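Local coordinates for protein putative methylthioribose-1-phosphate isomerase (Archaeoglobus fulgidus, PDB 1T5O) that probably catalyses the interconversion of methylthioribose-1-phosphate and methylthioribulose-1-phosphate, an isomerisation in methionine biosynthesis, at residues A240-S251 with P307-V317. Residues are numbered along the deposited sequence; the frame is centred on the assembly and turned at random.
Sequences AVFNKIGTYTVS and PAFDPTPLENV
Strand 309-313 pairs antiparallel with strand 240-244 at the edge of a small three-stranded sheet, and its Asp310 carboxylate accepts from Gly246 N and Tyr248 N at the start of helix 247-256. Val241 and Thr312 form a hydrogen-bonded pair, with Val241 N to Thr312 O and Thr312 N to Val241 O both 2.8 Å. On one side of the sheet, Pro311 CB sits over a face of the Phe242 ring in a CH-pi contact, 3.9 Å from the ring centroid. The side chain of Asp310 lies on the other side. Its CG stands between the backbone N and the carbonyl carbon (chi1 55°), which turns the carboxylate to the helix. Asp310 OD2 accepts from Gly246 N, the N-cap residue, at 2.7 Å, from above the carboxylate plane. Asp310 OD1 accepts from Tyr248 N at 3.0 Å, on the syn side but 35° out of that plane. An asparagine in place of Asp310 would probably weaken this grip, since an amide offers one acceptor oxygen to the two N-H groups and no negative charge. One turn further on, Asn316 ND2 donates almost straight to Ser251 OG at 3.1 Å. Tyr248 OH is hydrogen-bonded to His257 NE2 of the second subunit, so the helix start also lies at the dimer interface. Strand pairing and carboxylate bonds hold the Lys244-Thr247 turn beside Asn243 and Lys244, predicted substrate-binding residues. The charge of Asp310 probably favours the helix start, where backbone N-H groups point.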
# COMPACT_ATOMS: atom_id res chain seq x y z
N ALA A 240 -4.45 -4.62 -23.45
CA ALA A 240 -4.18 -4.55 -22.01
C ALA A 240 -4.84 -5.57 -21.12
O ALA A 240 -5.84 -6.15 -21.47
CB ALA A 240 -4.54 -3.14 -21.48
N VAL A 241 -4.24 -5.75 -19.95
CA VAL A 241 -4.79 -6.65 -18.95
C VAL A 241 -5.35 -5.80 -17.81
O VAL A 241 -4.60 -5.04 -17.19
CB VAL A 241 -3.71 -7.60 -18.37
CG1 VAL A 241 -4.28 -8.39 -17.23
CG2 VAL A 241 -3.22 -8.58 -19.48
N PHE A 242 -6.65 -5.88 -17.56
CA PHE A 242 -7.22 -5.16 -16.42
C PHE A 242 -7.23 -6.11 -15.21
O PHE A 242 -7.71 -7.25 -15.31
CB PHE A 242 -8.66 -4.66 -16.71
CG PHE A 242 -8.72 -3.47 -17.67
CD1 PHE A 242 -8.65 -3.67 -19.05
CD2 PHE A 242 -8.80 -2.17 -17.18
CE1 PHE A 242 -8.66 -2.59 -19.93
CE2 PHE A 242 -8.80 -1.07 -18.07
CZ PHE A 242 -8.73 -1.29 -19.46
N ASN A 243 -6.65 -5.68 -14.09
CA ASN A 243 -6.63 -6.52 -12.89
C ASN A 243 -6.68 -5.59 -11.68
O ASN A 243 -6.65 -4.37 -11.86
CB ASN A 243 -5.36 -7.39 -12.88
CG ASN A 243 -5.44 -8.50 -11.88
OD1 ASN A 243 -6.43 -9.23 -11.84
ND2 ASN A 243 -4.40 -8.63 -11.05
N LYS A 244 -6.78 -6.13 -10.46
CA LYS A 244 -6.85 -5.32 -9.24
C LYS A 244 -5.85 -4.16 -9.26
O LYS A 244 -4.67 -4.37 -9.59
CB LYS A 244 -6.56 -6.21 -8.01
CG LYS A 244 -6.55 -5.44 -6.68
CD LYS A 244 -7.91 -4.76 -6.44
CE LYS A 244 -9.04 -5.79 -6.46
NZ LYS A 244 -10.42 -5.23 -6.22
N ILE A 245 -6.28 -2.94 -8.92
CA ILE A 245 -5.33 -1.80 -8.96
C ILE A 245 -4.01 -2.15 -8.29
O ILE A 245 -3.98 -2.75 -7.21
CB ILE A 245 -5.75 -0.50 -8.20
CG1 ILE A 245 -7.10 -0.68 -7.58
CG2 ILE A 245 -5.49 0.77 -9.08
CD1 ILE A 245 -6.98 -1.32 -6.28
N GLY A 246 -2.93 -1.73 -8.92
CA GLY A 246 -1.61 -1.98 -8.36
C GLY A 246 -0.85 -2.93 -9.26
O GLY A 246 0.38 -2.90 -9.32
N THR A 247 -1.60 -3.77 -9.96
CA THR A 247 -1.00 -4.75 -10.86
C THR A 247 -0.09 -4.05 -11.88
O THR A 247 1.05 -4.50 -12.11
CB THR A 247 -2.08 -5.57 -11.61
OG1 THR A 247 -2.90 -6.25 -10.65
CG2 THR A 247 -1.44 -6.59 -12.53
N TYR A 248 -0.57 -2.96 -12.47
CA TYR A 248 0.24 -2.24 -13.46
C TYR A 248 1.56 -1.78 -12.84
O TYR A 248 2.64 -1.92 -13.46
CB TYR A 248 -0.53 -1.02 -14.03
CG TYR A 248 0.38 -0.07 -14.81
CD1 TYR A 248 0.63 1.24 -14.35
CD2 TYR A 248 1.04 -0.51 -15.96
CE1 TYR A 248 1.53 2.08 -15.03
CE2 TYR A 248 1.94 0.32 -16.64
CZ TYR A 248 2.18 1.62 -16.17
OH TYR A 248 3.04 2.44 -16.85
N THR A 249 1.50 -1.24 -11.62
CA THR A 249 2.72 -0.80 -10.94
C THR A 249 3.70 -1.95 -10.84
O THR A 249 4.86 -1.79 -11.14
CB THR A 249 2.42 -0.29 -9.51
OG1 THR A 249 1.54 0.82 -9.60
CG2 THR A 249 3.73 0.18 -8.80
N VAL A 250 3.23 -3.10 -10.38
CA VAL A 250 4.10 -4.26 -10.27
C VAL A 250 4.70 -4.59 -11.64
O VAL A 250 5.89 -4.90 -11.74
CB VAL A 250 3.34 -5.51 -9.74
CG1 VAL A 250 4.31 -6.75 -9.70
CG2 VAL A 250 2.76 -5.22 -8.34
N SER A 251 3.89 -4.48 -12.69
CA SER A 251 4.39 -4.79 -14.03
C SER A 251 5.51 -3.84 -14.48
O SER A 251 6.41 -4.24 -15.24
CB SER A 251 3.24 -4.79 -15.06
OG SER A 251 3.00 -3.48 -15.60
N PRO A 307 -9.55 3.96 -7.70
CA PRO A 307 -9.94 3.11 -8.84
C PRO A 307 -9.89 1.63 -8.45
O PRO A 307 -9.01 1.22 -7.69
CB PRO A 307 -8.92 3.45 -9.91
CG PRO A 307 -7.65 3.75 -9.05
CD PRO A 307 -8.24 4.61 -7.94
N ALA A 308 -10.79 0.83 -9.00
CA ALA A 308 -10.84 -0.59 -8.65
C ALA A 308 -9.79 -1.43 -9.38
O ALA A 308 -9.34 -2.45 -8.85
CB ALA A 308 -12.27 -1.17 -8.95
N PHE A 309 -9.42 -1.01 -10.58
CA PHE A 309 -8.44 -1.74 -11.38
C PHE A 309 -7.53 -0.77 -12.09
O PHE A 309 -7.77 0.44 -12.09
CB PHE A 309 -9.14 -2.52 -12.52
CG PHE A 309 -10.33 -3.34 -12.08
CD1 PHE A 309 -11.61 -2.84 -12.20
CD2 PHE A 309 -10.15 -4.62 -11.57
CE1 PHE A 309 -12.71 -3.59 -11.80
CE2 PHE A 309 -11.23 -5.38 -11.17
CZ PHE A 309 -12.52 -4.87 -11.28
N ASP A 310 -6.51 -1.32 -12.73
CA ASP A 310 -5.66 -0.55 -13.61
C ASP A 310 -5.37 -1.42 -14.84
O ASP A 310 -5.57 -2.63 -14.81
CB ASP A 310 -4.35 -0.02 -12.96
CG ASP A 310 -3.46 -1.11 -12.32
OD1 ASP A 310 -3.45 -2.29 -12.71
OD2 ASP A 310 -2.70 -0.71 -11.40
N PRO A 311 -4.97 -0.79 -15.95
CA PRO A 311 -4.66 -1.54 -17.16
C PRO A 311 -3.15 -1.75 -17.27
O PRO A 311 -2.38 -0.81 -17.12
CB PRO A 311 -5.20 -0.65 -18.28
CG PRO A 311 -5.13 0.79 -17.69
CD PRO A 311 -5.06 0.66 -16.18
N THR A 312 -2.73 -2.98 -17.48
CA THR A 312 -1.31 -3.29 -17.65
C THR A 312 -1.15 -3.50 -19.17
O THR A 312 -1.80 -4.39 -19.74
CB THR A 312 -0.91 -4.62 -16.91
OG1 THR A 312 -0.96 -4.42 -15.49
CG2 THR A 312 0.48 -5.05 -17.31
N PRO A 313 -0.30 -2.70 -19.84
CA PRO A 313 -0.12 -2.88 -21.28
C PRO A 313 0.45 -4.28 -21.56
O PRO A 313 1.28 -4.78 -20.79
CB PRO A 313 0.85 -1.76 -21.67
CG PRO A 313 1.66 -1.54 -20.39
CD PRO A 313 0.63 -1.67 -19.30
N LEU A 314 0.03 -4.89 -22.66
CA LEU A 314 0.51 -6.24 -22.98
C LEU A 314 2.01 -6.26 -23.23
O LEU A 314 2.63 -7.32 -23.20
CB LEU A 314 -0.26 -6.81 -24.17
CG LEU A 314 -1.68 -7.18 -23.75
CD1 LEU A 314 -2.47 -7.64 -24.98
CD2 LEU A 314 -1.65 -8.28 -22.67
N GLU A 315 2.59 -5.09 -23.48
CA GLU A 315 4.03 -4.99 -23.70
C GLU A 315 4.78 -5.38 -22.41
O GLU A 315 5.95 -5.74 -22.44
CB GLU A 315 4.41 -3.55 -24.10
CG GLU A 315 5.57 -3.48 -25.10
CD GLU A 315 6.87 -3.05 -24.45
OE1 GLU A 315 6.85 -1.98 -23.80
OE2 GLU A 315 7.89 -3.78 -24.58
N ASN A 316 4.10 -5.30 -21.27
CA ASN A 316 4.69 -5.66 -19.98
C ASN A 316 4.31 -7.08 -19.55
O ASN A 316 4.52 -7.46 -18.39
CB ASN A 316 4.24 -4.69 -18.88
CG ASN A 316 4.82 -3.29 -19.02
OD1 ASN A 316 5.41 -2.96 -20.05
ND2 ASN A 316 4.63 -2.45 -17.99
N VAL A 317 3.71 -7.85 -20.45
CA VAL A 317 3.30 -9.22 -20.13
C VAL A 317 4.16 -10.18 -20.97
O VAL A 317 4.13 -10.14 -22.21
CB VAL A 317 1.81 -9.44 -20.46
CG1 VAL A 317 1.42 -10.90 -20.19
CG2 VAL A 317 0.96 -8.46 -19.59
O HOH W 1 6.47 -6.70 -16.64